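Local coordinates for lipoprotein (Mycoplasma mycoides subsp. capri, PDB 7ADK) that is probably a surface-attached peptidase of the chymotrypsin-like PA clan, likely cleaving host immunoglobulin, at residues E290-S295 and V460-T465; I420-T425 and S449-G454; K488-P493 and S557-S562; D501-I506 and A541-D546; G636-Y641 and G756-S761. One frame throughout, in Å; residues are numbered along the deposited sequence.

Contact 1: residues E290-S295 and V460-T465; sequences EEYKTS and VSFSLT
Strand 290-293 and strand 461-465 run antiparallel, at 170° between their short axes, in a curled sheet consistent with the first barrel of a chymotrypsin-like (PA clan) peptidase. Backbone hydrogen bonds set the register. Ser463 N donates to Glu291 O and is matched by a weak return bond from Glu291 N, while Lys293 N gives Ser461 O a nearly straight bond of 3.0 Å (174° at the hydrogen). Val460 N still reaches Lys293 O at 2.8 Å, one residue beyond the strand.

Aromatic packing dominates the buried face. Tyr292 and Phe462 form a non-hydrogen-bonded pair and lie side by side, pointing the same way. Their planes are almost parallel, 14° apart, but slid so that the rings barely overlap, and the closest touch is Tyr292 CE1 against Phe462 CD1 at 3.4 Å. Such large flat groups suit this buried face, where Val503 also packs on both rings.

The other face is more polar: Glu291, Lys293 and Ser461 are partly exposed, while Ser463 is buried and its OG is hydrogen-bonded to Thr490. The aliphatic part of Lys293 lies against Ser461, Lys293 CB 3.5 Å from Ser461 OG, and its NZ goes on to Gln419. Glu291 bends at chi2 and gives its OE2 to Lys488 in a salt bridge. Back on the aromatic face, Glu290 OE1 accepts a weak hydrogen bond from Tyr292 OH and sits at the edge of the Phe462 ring, 4.3 Å from Phe462 CE1.

Contact 2: residues I420-T425 and S449-G454; sequences ISESGT and SHVAKG
Glu422 points from strand 421-425 toward segment 449-454, and its side chain reaches across to the backbone of the helical turn without any hydrogen bond between the segments. Glu422 CB rests 3.9 Å from Gly454 CA. With CG anti to the backbone N (chi1 178°), Glu422 CG is delivered between two backbone atoms, 3.7 Å from Val451 O and close to the alpha carbon of Gly454. Glycine suits that position, since a beta carbon on it would run into Glu422 CG. A bend at chi2 (53°) then turns the carboxylate toward Val451 and His450: Glu422 CD comes within 4.0 Å of His450 O, and Glu422 OE2 lies 4.0 Å from Val451 CG2.

The short helix 449-452 follows strand 442-447, the place where chymotrypsin-like peptidases carry the histidine of the catalytic triad. His450 fits that role, because its ND1 is hydrogen-bonded to Asp539 and its ring also touches Ser759. Glu422 OE2 is 5.5 Å from His450 NE2, too far for a bond, though a negative charge there could modestly stabilise a protonated imidazole.

Val451, crossing Glu422 at about a right angle, turns its branches to the strand. Val451 CG1, anti to its own backbone N, meets Gly424 CA at 3.8 Å, and CG2 approaches the same carbon. A beta carbon on Gly424 would overlap CG1. The backbone of Gly424 pairs with Glu290 on the neighbouring strand.

Contact 3: residues K488-P493 and S557-S562; sequences KFTFSP and SYSVWS
Strand alternation puts Phe489 and Phe491 on one face, and CG anti to the carbonyl carbon (chi1 -55° and -52°) directs their rings over it, while Ser492 and Ser557 both hold OG in the crowded position between backbone N and carbonyl carbon. On the aromatic face Phe489 and Val560 point the same way, and Phe489 CE2 touches Val560 CG1 at 3.6 Å. Phe491 crosses Tyr558 obliquely, and Phe491 CD2 reaches Tyr558 CB at 3.7 Å. Bulky apolar Phe489, Phe491 and Val560 suit this buried side, to which Tyr558 contributes its CB.

The opposite face is more polar and partly exposed. Ser557 OG donates to Ser492 OG at 2.8 Å, a cross-strand bond between two small hydroxyl groups. Trp561 NE1 points back along its own strand and donates to Ser559 OG at 3.0 Å, the oxygen lying in the indole plane at its edge, which restrains the rotation of the indole. Thr490 OG1, hydrogen-bonded to Ser463, comes 4.1 Å from Trp561 CD1.

Six backbone hydrogen bonds link the pairs Lys488-Trp561, Thr490-Ser559 and Ser492-Ser557. Thr490 N to Ser559 O is the straightest, 2.9 Å and nearly along the C=O axis.

In the curled antiparallel sheet, consistent with the first chymotrypsin-like barrel, strand 486-493 is also paired with strand 461-467, and strand 556-562 with strand 565-566. Helix 575-582 packs on the aromatic face, with Ile582 against Phe489 and Leu578 against Tyr558.

Contact 4: residues D501-I506 and A541-D546; sequences DAVTAI and AIVEVD
Three valines share one face of this antiparallel pair. Val503 and Val545 stand side by side, pointing the same way, with Val503 CG2 4.1 Å from Val545 CG1; Val503 and Val543 instead cross obliquely, so that Val503 CG1 meets Val543 CG1 at 4.0 Å. In all three CG1 is anti to the backbone N, so CG1 of Val503 can meet CG1 of Val543 while CG2 of Val503 faces Val545. Branched apolar residues suit an apolar, largely buried face. Ala505 completes this side, small enough for its strand to approach Val543 within 4.3 Å between alpha carbons.

The other face is organised round Glu544. Its chain is extended, CG anti to the backbone N, and Ile506 crosses it obliquely: Ile506 CD1 lies over the side chain, 3.6 Å from Glu544 CB and beside the carboxylate. A buried carboxylate needs polar partners: OE2 is hydrogen-bonded to the hydroxyls of Tyr832 and Tyr444, which would probably favour the ionised form. Asp546 is paired with Lys442 in a salt bridge.

The backbone closes the seam. Glu544 N donates to Thr504 O at 2.8 Å, with Thr504 N returning a bond to Glu544 O; Ile506 N donates to Ile542 O and Asp546 N to Ala502 O. Valines from both strands turned to one face, with Glu544 and Ile506 on the other against helix 824-831, are consistent with a wall of the chymotrypsin-like barrel.

Contact 5: residues G636-Y641 and G756-S761; sequences GYPTAY and GGASGS
The loop 756-761 carries the sequence Gly-Gly-Ala-Ser-Gly-Ser, which resembles the nucleophile loop of chymotrypsin-like serine peptidases. Ser759, whose OG is not modelled, is probably the nucleophile; its CB packs against the His450 ring. Segment 636-641, an irregular stretch, lies along this loop. Gly756 O is gripped twice by one residue: Thr639 N donates at 3.0 Å from above the carbonyl plane, and Thr639 OG1 at 2.7 Å along a lone pair. Thr639 holds OG1 in the crowded position between its backbone N and carbonyl carbon (chi1 54°), which brings OG1 to the oxygen that the backbone N already binds.

Pro638 lies over Gly757, their alpha carbons 4.0 Å apart, an approach that glycine permits since a beta carbon would collide. Gly757 also adopts backbone angles suited to glycine (phi 138°). In a loop of this type, backbone N-H groups commonly form the oxyanion hole. Ala758 CB fills the side of the loop facing the other segment, 3.7 Å from Gly636 CA and 3.9 Å from Pro638 CD.

Gly760 and Ser761 face Tyr774 in a G1 beta bulge, and Ser761 OG donates to Ala758 O at 2.6 Å. Tyr637 N is hydrogen-bonded to Thr425 OG1 on strand 421-433.

How the contacts relate
Contacts 1, 3 and 4 are antiparallel strand pairs of one curled sheet, which contact 2 joins to its histidine-bearing helical turn. Contact 4 is the most buried of the strand pairs, whereas contacts 1 and 3 keep a polar, partly exposed face, and contact 3 lies farthest from the chain centre. Strand 461-467 links contact 1 to contact 3, and strand 421-433 links it to contact 2. Contact 2, nested within the loop closed by contact 1, relies on packing without cross-segment hydrogen bonds. Contact 5 belongs to irregular loops nearer the chain centre, where glycines and paired donors replace regular strand bonding. Contacts 2 and 5 bring His450 and the backbone and CB of Ser759, probable catalytic residues, together.

Contact 1: residues E290-S295 and V460-T465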
# COMPACT_ATOMS: atom_id res chain seq x y z
N GLU B 290 -4.79 -11.23 -15.34
CA GLU B 290 -4.94 -11.03 -16.79
C GLU B 290 -5.79 -9.82 -17.13
O GLU B 290 -6.71 -9.47 -16.40
CB GLU B 290 -5.41 -12.32 -17.48
CG GLU B 290 -6.77 -12.81 -16.95
CD GLU B 290 -7.63 -13.56 -17.98
OE1 GLU B 290 -7.15 -13.84 -19.11
OE2 GLU B 290 -8.80 -13.85 -17.65
N GLU B 291 -5.47 -9.21 -18.27
CA GLU B 291 -6.12 -8.03 -18.84
C GLU B 291 -6.48 -8.27 -20.31
O GLU B 291 -5.65 -8.76 -21.07
CB GLU B 291 -5.21 -6.79 -18.73
CG GLU B 291 -4.76 -6.37 -17.31
CD GLU B 291 -3.27 -6.66 -17.01
OE1 GLU B 291 -2.83 -7.82 -17.11
OE2 GLU B 291 -2.53 -5.71 -16.64
N TYR B 292 -7.68 -7.88 -20.72
CA TYR B 292 -8.09 -7.77 -22.12
C TYR B 292 -8.48 -6.33 -22.43
O TYR B 292 -9.40 -5.81 -21.80
CB TYR B 292 -9.28 -8.69 -22.39
CG TYR B 292 -9.03 -10.16 -22.16
CD1 TYR B 292 -8.13 -10.82 -22.99
CD2 TYR B 292 -9.67 -10.84 -21.10
CE1 TYR B 292 -7.88 -12.19 -22.83
CE2 TYR B 292 -9.37 -12.21 -20.91
CZ TYR B 292 -8.48 -12.88 -21.77
OH TYR B 292 -8.12 -14.16 -21.54
N LYS B 293 -7.81 -5.67 -23.38
CA LYS B 293 -8.04 -4.26 -23.69
C LYS B 293 -8.79 -4.11 -25.01
O LYS B 293 -8.39 -4.67 -26.02
CB LYS B 293 -6.69 -3.52 -23.63
CG LYS B 293 -6.86 -2.13 -23.00
CD LYS B 293 -5.53 -1.36 -22.92
CE LYS B 293 -5.67 -0.10 -22.05
NZ LYS B 293 -4.58 0.89 -22.29
N THR B 294 -9.90 -3.38 -25.00
CA THR B 294 -10.87 -3.30 -26.13
C THR B 294 -10.78 -2.01 -26.96
O THR B 294 -11.34 -1.96 -28.05
CB THR B 294 -12.31 -3.45 -25.61
OG1 THR B 294 -12.50 -2.55 -24.55
CG2 THR B 294 -12.59 -4.85 -25.12
N SER B 295 -10.07 -0.98 -26.49
CA SER B 295 -9.99 0.35 -27.14
C SER B 295 -11.32 1.09 -27.30
O SER B 295 -11.53 1.79 -28.29
CB SER B 295 -9.19 0.32 -28.45
OG SER B 295 -8.84 1.61 -28.87
N VAL B 460 -7.39 -5.01 -28.65
CA VAL B 460 -6.10 -4.41 -29.05
C VAL B 460 -4.90 -5.03 -28.34
O VAL B 460 -3.82 -5.04 -28.91
CB VAL B 460 -6.09 -2.88 -28.90
CG1 VAL B 460 -7.09 -2.26 -29.85
CG2 VAL B 460 -6.35 -2.37 -27.49
N SER B 461 -5.07 -5.56 -27.13
CA SER B 461 -4.01 -6.28 -26.42
C SER B 461 -4.53 -7.23 -25.34
O SER B 461 -5.63 -7.08 -24.83
CB SER B 461 -2.96 -5.33 -25.83
OG SER B 461 -3.56 -4.50 -24.85
N PHE B 462 -3.72 -8.24 -25.02
CA PHE B 462 -3.92 -9.29 -24.03
C PHE B 462 -2.67 -9.37 -23.18
O PHE B 462 -1.57 -9.28 -23.72
CB PHE B 462 -4.23 -10.60 -24.78
CG PHE B 462 -3.88 -11.89 -24.05
CD1 PHE B 462 -4.50 -12.19 -22.84
CD2 PHE B 462 -2.91 -12.77 -24.60
CE1 PHE B 462 -4.17 -13.38 -22.17
CE2 PHE B 462 -2.62 -13.99 -23.95
CZ PHE B 462 -3.25 -14.28 -22.74
N SER B 463 -2.78 -9.53 -21.87
CA SER B 463 -1.59 -9.63 -21.02
C SER B 463 -1.73 -10.64 -19.87
O SER B 463 -2.84 -10.91 -19.43
CB SER B 463 -1.21 -8.24 -20.51
OG SER B 463 0.09 -8.24 -19.98
N LEU B 464 -0.60 -11.16 -19.40
CA LEU B 464 -0.47 -12.11 -18.29
C LEU B 464 0.56 -11.55 -17.31
O LEU B 464 1.74 -11.53 -17.63
CB LEU B 464 0.03 -13.44 -18.88
CG LEU B 464 -0.90 -14.13 -19.89
CD1 LEU B 464 -0.14 -15.21 -20.63
CD2 LEU B 464 -2.10 -14.78 -19.23
N THR B 465 0.18 -11.10 -16.10
CA THR B 465 1.16 -10.78 -15.05
C THR B 465 1.11 -11.76 -13.89
O THR B 465 0.07 -12.01 -13.30
CB THR B 465 1.20 -9.31 -14.62
OG1 THR B 465 2.24 -9.09 -13.68
CG2 THR B 465 -0.03 -8.71 -13.96

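Contact 2: residues I420-T425 and S449-G454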
# COMPACT_ATOMS: atom_id res chain seq x y z
N ILE B 420 -10.25 0.83 -22.35
CA ILE B 420 -10.70 0.21 -21.10
C ILE B 420 -10.32 -1.27 -21.08
O ILE B 420 -10.06 -1.88 -22.12
CB ILE B 420 -12.20 0.51 -20.87
CG1 ILE B 420 -12.50 0.66 -19.37
CG2 ILE B 420 -13.12 -0.52 -21.53
CD1 ILE B 420 -13.78 1.42 -19.07
N SER B 421 -10.19 -1.84 -19.88
CA SER B 421 -9.78 -3.24 -19.66
C SER B 421 -10.88 -4.06 -18.99
O SER B 421 -11.37 -3.70 -17.91
CB SER B 421 -8.52 -3.34 -18.79
OG SER B 421 -7.46 -2.54 -19.28
N GLU B 422 -11.21 -5.22 -19.53
CA GLU B 422 -11.69 -6.32 -18.69
C GLU B 422 -10.47 -6.90 -17.96
O GLU B 422 -9.43 -7.12 -18.59
CB GLU B 422 -12.41 -7.37 -19.53
CG GLU B 422 -12.90 -8.57 -18.70
CD GLU B 422 -13.75 -8.19 -17.49
OE1 GLU B 422 -14.68 -7.39 -17.67
OE2 GLU B 422 -13.43 -8.64 -16.37
N SER B 423 -10.53 -7.14 -16.65
CA SER B 423 -9.44 -7.79 -15.93
C SER B 423 -9.93 -8.68 -14.80
O SER B 423 -10.86 -8.35 -14.05
CB SER B 423 -8.44 -6.75 -15.42
OG SER B 423 -7.41 -7.41 -14.71
N GLY B 424 -9.29 -9.83 -14.66
CA GLY B 424 -9.72 -10.90 -13.76
C GLY B 424 -8.55 -11.78 -13.34
O GLY B 424 -7.42 -11.30 -13.20
N THR B 425 -8.80 -13.05 -13.06
CA THR B 425 -7.72 -13.96 -12.70
C THR B 425 -7.96 -15.35 -13.29
O THR B 425 -9.09 -15.75 -13.59
CB THR B 425 -7.55 -14.02 -11.18
OG1 THR B 425 -7.32 -12.72 -10.70
CG2 THR B 425 -6.35 -14.84 -10.73
N SER B 449 -16.80 -17.00 -16.16
CA SER B 449 -17.48 -16.65 -17.41
C SER B 449 -17.66 -15.15 -17.64
O SER B 449 -17.43 -14.67 -18.74
CB SER B 449 -18.83 -17.36 -17.48
OG SER B 449 -19.32 -17.35 -18.77
N HIS B 450 -17.95 -14.36 -16.60
CA HIS B 450 -17.96 -12.90 -16.78
C HIS B 450 -16.58 -12.27 -16.99
O HIS B 450 -16.50 -11.12 -17.41
CB HIS B 450 -18.75 -12.21 -15.67
CG HIS B 450 -18.00 -11.97 -14.40
ND1 HIS B 450 -18.11 -12.69 -13.25
CD2 HIS B 450 -17.23 -10.87 -14.11
CE1 HIS B 450 -17.45 -12.05 -12.28
NE2 HIS B 450 -16.87 -10.94 -12.76
N VAL B 451 -15.48 -13.00 -16.74
CA VAL B 451 -14.12 -12.57 -17.10
C VAL B 451 -13.79 -13.03 -18.51
O VAL B 451 -13.31 -12.23 -19.31
CB VAL B 451 -13.08 -13.04 -16.06
CG1 VAL B 451 -11.64 -12.81 -16.49
CG2 VAL B 451 -13.30 -12.33 -14.73
N ALA B 452 -14.09 -14.27 -18.86
CA ALA B 452 -13.82 -14.82 -20.18
C ALA B 452 -14.60 -14.13 -21.31
O ALA B 452 -14.12 -14.09 -22.44
CB ALA B 452 -14.09 -16.32 -20.14
N LYS B 453 -15.78 -13.55 -21.06
CA LYS B 453 -16.52 -12.72 -22.03
C LYS B 453 -15.84 -11.39 -22.40
O LYS B 453 -16.27 -10.74 -23.34
CB LYS B 453 -18.01 -12.57 -21.66
CG LYS B 453 -18.42 -11.48 -20.66
CD LYS B 453 -19.95 -11.35 -20.63
CE LYS B 453 -20.45 -10.17 -19.78
NZ LYS B 453 -21.88 -9.87 -20.00
N GLY B 454 -14.76 -11.00 -21.72
CA GLY B 454 -13.90 -9.91 -22.14
C GLY B 454 -13.09 -10.22 -23.40
O GLY B 454 -12.56 -9.30 -24.03

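Contact 3: residues K488-P493 and S557-S562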
# COMPACT_ATOMS: atom_id res chain seq x y z
N LYS B 488 5.37 -9.54 -16.33
CA LYS B 488 4.19 -9.30 -17.16
C LYS B 488 4.55 -9.51 -18.62
O LYS B 488 5.58 -9.04 -19.07
CB LYS B 488 3.67 -7.90 -16.84
CG LYS B 488 2.49 -7.44 -17.70
CD LYS B 488 1.85 -6.18 -17.10
CE LYS B 488 0.85 -5.56 -18.08
NZ LYS B 488 -0.04 -4.57 -17.43
N PHE B 489 3.69 -10.21 -19.35
CA PHE B 489 3.85 -10.50 -20.77
C PHE B 489 2.64 -9.95 -21.51
O PHE B 489 1.54 -10.43 -21.29
CB PHE B 489 4.00 -12.02 -20.97
CG PHE B 489 5.12 -12.62 -20.16
CD1 PHE B 489 4.90 -13.01 -18.83
CD2 PHE B 489 6.41 -12.73 -20.70
CE1 PHE B 489 5.95 -13.45 -18.03
CE2 PHE B 489 7.46 -13.19 -19.90
CZ PHE B 489 7.24 -13.53 -18.56
N THR B 490 2.83 -8.96 -22.37
CA THR B 490 1.74 -8.32 -23.12
C THR B 490 1.87 -8.64 -24.59
O THR B 490 2.93 -8.46 -25.17
CB THR B 490 1.70 -6.80 -22.90
OG1 THR B 490 1.57 -6.53 -21.53
CG2 THR B 490 0.52 -6.11 -23.57
N PHE B 491 0.78 -9.07 -25.22
CA PHE B 491 0.71 -9.46 -26.62
C PHE B 491 -0.23 -8.55 -27.39
O PHE B 491 -1.30 -8.19 -26.90
CB PHE B 491 0.29 -10.92 -26.74
CG PHE B 491 1.12 -11.88 -25.92
CD1 PHE B 491 0.81 -12.11 -24.57
CD2 PHE B 491 2.22 -12.54 -26.50
CE1 PHE B 491 1.58 -12.99 -23.80
CE2 PHE B 491 2.96 -13.46 -25.74
CZ PHE B 491 2.64 -13.69 -24.39
N SER B 492 0.18 -8.17 -28.59
CA SER B 492 -0.50 -7.21 -29.45
C SER B 492 -0.48 -7.69 -30.91
O SER B 492 0.48 -8.33 -31.32
CB SER B 492 0.16 -5.85 -29.33
OG SER B 492 1.54 -5.92 -29.61
N PRO B 493 -1.53 -7.42 -31.70
CA PRO B 493 -1.64 -7.88 -33.08
C PRO B 493 -0.80 -7.07 -34.07
O PRO B 493 -0.57 -5.88 -33.90
CB PRO B 493 -3.13 -7.75 -33.40
CG PRO B 493 -3.58 -6.56 -32.56
CD PRO B 493 -2.72 -6.67 -31.32
N SER B 557 3.36 -8.98 -31.85
CA SER B 557 4.49 -8.47 -31.07
C SER B 557 4.24 -8.66 -29.57
O SER B 557 3.24 -8.15 -29.05
CB SER B 557 4.77 -7.00 -31.39
OG SER B 557 3.59 -6.23 -31.56
N TYR B 558 5.16 -9.35 -28.90
CA TYR B 558 5.18 -9.47 -27.45
C TYR B 558 6.10 -8.43 -26.81
O TYR B 558 7.11 -8.03 -27.39
CB TYR B 558 5.54 -10.90 -27.00
CG TYR B 558 6.99 -11.30 -27.11
CD1 TYR B 558 7.46 -11.95 -28.26
CD2 TYR B 558 7.88 -11.04 -26.05
CE1 TYR B 558 8.81 -12.32 -28.37
CE2 TYR B 558 9.23 -11.40 -26.16
CZ TYR B 558 9.70 -12.04 -27.32
OH TYR B 558 11.00 -12.39 -27.45
N SER B 559 5.76 -8.01 -25.60
CA SER B 559 6.60 -7.20 -24.73
C SER B 559 6.58 -7.74 -23.30
O SER B 559 5.54 -8.18 -22.82
CB SER B 559 6.19 -5.73 -24.80
OG SER B 559 4.81 -5.56 -24.52
N VAL B 560 7.74 -7.78 -22.65
CA VAL B 560 7.94 -8.29 -21.29
C VAL B 560 8.24 -7.11 -20.39
O VAL B 560 9.12 -6.31 -20.67
CB VAL B 560 9.06 -9.33 -21.19
CG1 VAL B 560 9.06 -10.00 -19.83
CG2 VAL B 560 8.94 -10.40 -22.27
N TRP B 561 7.52 -6.99 -19.28
CA TRP B 561 7.59 -5.88 -18.34
C TRP B 561 7.88 -6.38 -16.92
O TRP B 561 7.55 -7.52 -16.58
CB TRP B 561 6.30 -5.05 -18.38
CG TRP B 561 5.87 -4.49 -19.70
CD1 TRP B 561 5.35 -5.19 -20.72
CD2 TRP B 561 5.93 -3.10 -20.17
NE1 TRP B 561 5.16 -4.37 -21.81
CE2 TRP B 561 5.49 -3.07 -21.52
CE3 TRP B 561 6.30 -1.87 -19.59
CZ2 TRP B 561 5.44 -1.89 -22.27
CZ3 TRP B 561 6.23 -0.68 -20.33
CH2 TRP B 561 5.81 -0.68 -21.66
N SER B 562 8.49 -5.56 -16.08
CA SER B 562 8.69 -5.87 -14.66
C SER B 562 8.91 -4.60 -13.83
O SER B 562 9.72 -3.77 -14.22
CB SER B 562 9.87 -6.81 -14.48
OG SER B 562 9.96 -7.21 -13.13

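Contact 4: residues D501-I506 and A541-D546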
# COMPACT_ATOMS: atom_id res chain seq x y z
N ASP B 501 -7.64 -15.12 -32.88
CA ASP B 501 -7.04 -16.24 -33.62
C ASP B 501 -6.07 -17.06 -32.76
O ASP B 501 -5.74 -18.19 -33.12
CB ASP B 501 -6.32 -15.74 -34.88
CG ASP B 501 -7.20 -14.93 -35.85
OD1 ASP B 501 -8.43 -15.14 -35.87
OD2 ASP B 501 -6.64 -14.12 -36.62
N ALA B 502 -5.61 -16.52 -31.62
CA ALA B 502 -4.60 -17.13 -30.74
C ALA B 502 -5.08 -17.36 -29.29
O ALA B 502 -4.52 -18.21 -28.59
CB ALA B 502 -3.38 -16.22 -30.80
N VAL B 503 -6.07 -16.60 -28.82
CA VAL B 503 -6.69 -16.72 -27.48
C VAL B 503 -8.20 -16.94 -27.60
O VAL B 503 -8.90 -16.11 -28.16
CB VAL B 503 -6.39 -15.48 -26.62
CG1 VAL B 503 -7.06 -15.54 -25.26
CG2 VAL B 503 -4.91 -15.32 -26.39
N THR B 504 -8.73 -18.03 -27.03
CA THR B 504 -10.12 -18.48 -27.27
C THR B 504 -10.78 -18.94 -25.97
O THR B 504 -10.22 -19.76 -25.27
CB THR B 504 -10.13 -19.62 -28.30
OG1 THR B 504 -9.53 -19.26 -29.52
CG2 THR B 504 -11.52 -20.14 -28.63
N ALA B 505 -12.01 -18.52 -25.68
CA ALA B 505 -12.83 -19.17 -24.64
C ALA B 505 -13.42 -20.49 -25.18
O ALA B 505 -14.22 -20.48 -26.11
CB ALA B 505 -13.92 -18.20 -24.18
N ILE B 506 -13.02 -21.63 -24.62
CA ILE B 506 -13.37 -22.97 -25.15
C ILE B 506 -14.56 -23.64 -24.46
O ILE B 506 -15.34 -24.32 -25.12
CB ILE B 506 -12.10 -23.85 -25.15
CG1 ILE B 506 -11.49 -23.67 -26.53
CG2 ILE B 506 -12.31 -25.30 -24.81
CD1 ILE B 506 -10.30 -24.54 -26.82
N ALA B 541 -15.36 -20.74 -16.69
CA ALA B 541 -15.01 -20.86 -18.10
C ALA B 541 -13.56 -21.32 -18.27
O ALA B 541 -12.76 -21.14 -17.37
CB ALA B 541 -15.30 -19.52 -18.78
N ILE B 542 -13.22 -21.90 -19.42
CA ILE B 542 -11.86 -22.38 -19.69
C ILE B 542 -11.32 -21.77 -20.98
O ILE B 542 -11.89 -21.96 -22.05
CB ILE B 542 -11.79 -23.92 -19.72
CG1 ILE B 542 -12.44 -24.53 -18.47
CG2 ILE B 542 -10.34 -24.38 -19.87
CD1 ILE B 542 -12.54 -26.04 -18.50
N VAL B 543 -10.24 -21.01 -20.88
CA VAL B 543 -9.61 -20.26 -21.97
C VAL B 543 -8.36 -20.96 -22.48
O VAL B 543 -7.48 -21.33 -21.72
CB VAL B 543 -9.26 -18.83 -21.50
CG1 VAL B 543 -8.43 -18.06 -22.54
CG2 VAL B 543 -10.54 -18.06 -21.19
N GLU B 544 -8.27 -21.13 -23.79
CA GLU B 544 -7.09 -21.62 -24.49
C GLU B 544 -6.19 -20.45 -24.90
O GLU B 544 -6.66 -19.44 -25.42
CB GLU B 544 -7.57 -22.43 -25.70
CG GLU B 544 -6.45 -23.00 -26.57
CD GLU B 544 -7.01 -23.70 -27.82
OE1 GLU B 544 -7.26 -23.00 -28.83
OE2 GLU B 544 -7.13 -24.95 -27.82
N VAL B 545 -4.88 -20.61 -24.70
CA VAL B 545 -3.85 -19.72 -25.21
C VAL B 545 -2.81 -20.53 -25.99
O VAL B 545 -2.18 -21.44 -25.44
CB VAL B 545 -3.21 -18.91 -24.08
CG1 VAL B 545 -2.21 -17.92 -24.64
CG2 VAL B 545 -4.23 -18.12 -23.26
N ASP B 546 -2.62 -20.22 -27.27
CA ASP B 546 -1.66 -20.90 -28.15
C ASP B 546 -0.41 -20.05 -28.36
O ASP B 546 -0.34 -19.20 -29.25
CB ASP B 546 -2.38 -21.29 -29.45
CG ASP B 546 -1.57 -22.21 -30.38
OD1 ASP B 546 -0.35 -22.37 -30.20
OD2 ASP B 546 -2.20 -22.82 -31.27

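Contact 5: residues G636-Y641 and G756-S761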
# COMPACT_ATOMS: atom_id res chain seq x y z
N GLY B 636 -6.51 -14.79 -7.26
CA GLY B 636 -7.13 -13.50 -7.43
C GLY B 636 -6.14 -12.38 -7.21
O GLY B 636 -5.36 -12.34 -6.26
N TYR B 637 -6.23 -11.41 -8.10
CA TYR B 637 -5.59 -10.13 -7.96
C TYR B 637 -6.68 -9.07 -8.06
O TYR B 637 -7.11 -8.73 -9.17
CB TYR B 637 -4.49 -10.00 -9.02
CG TYR B 637 -3.42 -11.07 -9.00
CD1 TYR B 637 -3.63 -12.29 -9.67
CD2 TYR B 637 -2.15 -10.80 -8.46
CE1 TYR B 637 -2.58 -13.21 -9.85
CE2 TYR B 637 -1.10 -11.70 -8.65
CZ TYR B 637 -1.30 -12.90 -9.36
OH TYR B 637 -0.25 -13.72 -9.62
N PRO B 638 -7.22 -8.56 -6.96
CA PRO B 638 -8.10 -7.41 -7.01
C PRO B 638 -7.32 -6.16 -7.41
O PRO B 638 -6.12 -6.06 -7.16
CB PRO B 638 -8.73 -7.32 -5.63
CG PRO B 638 -7.69 -7.94 -4.71
CD PRO B 638 -6.97 -8.96 -5.59
N THR B 639 -7.98 -5.16 -7.98
CA THR B 639 -7.38 -3.84 -8.16
C THR B 639 -6.94 -3.25 -6.82
O THR B 639 -7.59 -3.44 -5.80
CB THR B 639 -8.34 -2.86 -8.85
OG1 THR B 639 -9.57 -2.80 -8.16
CG2 THR B 639 -8.61 -3.25 -10.30
N ALA B 640 -5.83 -2.53 -6.80
CA ALA B 640 -5.25 -2.01 -5.57
C ALA B 640 -6.03 -0.84 -4.93
O ALA B 640 -5.66 -0.36 -3.86
CB ALA B 640 -3.79 -1.66 -5.86
N TYR B 641 -7.14 -0.37 -5.51
CA TYR B 641 -7.89 0.79 -5.02
C TYR B 641 -8.44 0.62 -3.60
O TYR B 641 -8.36 1.55 -2.79
CB TYR B 641 -9.00 1.14 -6.02
CG TYR B 641 -9.75 2.41 -5.66
CD1 TYR B 641 -9.12 3.66 -5.81
CD2 TYR B 641 -11.06 2.34 -5.14
CE1 TYR B 641 -9.79 4.84 -5.41
CE2 TYR B 641 -11.73 3.52 -4.74
CZ TYR B 641 -11.09 4.76 -4.87
OH TYR B 641 -11.71 5.90 -4.45
N GLY B 756 -13.44 -5.46 -6.35
CA GLY B 756 -13.02 -4.85 -7.62
C GLY B 756 -11.97 -5.62 -8.41
O GLY B 756 -10.91 -5.11 -8.73
N GLY B 757 -12.23 -6.90 -8.66
CA GLY B 757 -11.32 -7.84 -9.31
C GLY B 757 -11.36 -9.19 -8.59
O GLY B 757 -12.30 -9.46 -7.85
N ALA B 758 -10.36 -10.05 -8.80
CA ALA B 758 -10.28 -11.38 -8.17
C ALA B 758 -11.48 -12.32 -8.40
O ALA B 758 -11.58 -13.36 -7.75
CB ALA B 758 -9.95 -11.23 -6.68
N SER B 759 -12.36 -12.03 -9.34
CA SER B 759 -13.20 -13.06 -9.91
C SER B 759 -12.32 -13.99 -10.77
O SER B 759 -11.46 -13.52 -11.52
CB SER B 759 -14.34 -12.39 -10.67
N GLY B 760 -12.53 -15.30 -10.65
CA GLY B 760 -11.78 -16.33 -11.37
C GLY B 760 -10.71 -17.03 -10.53
O GLY B 760 -9.75 -17.57 -11.07
N SER B 761 -10.85 -17.01 -9.22
CA SER B 761 -9.81 -17.38 -8.27
C SER B 761 -10.05 -18.78 -7.72
O SER B 761 -11.08 -19.02 -7.10
CB SER B 761 -9.86 -16.34 -7.17
OG SER B 761 -9.63 -15.07 -7.71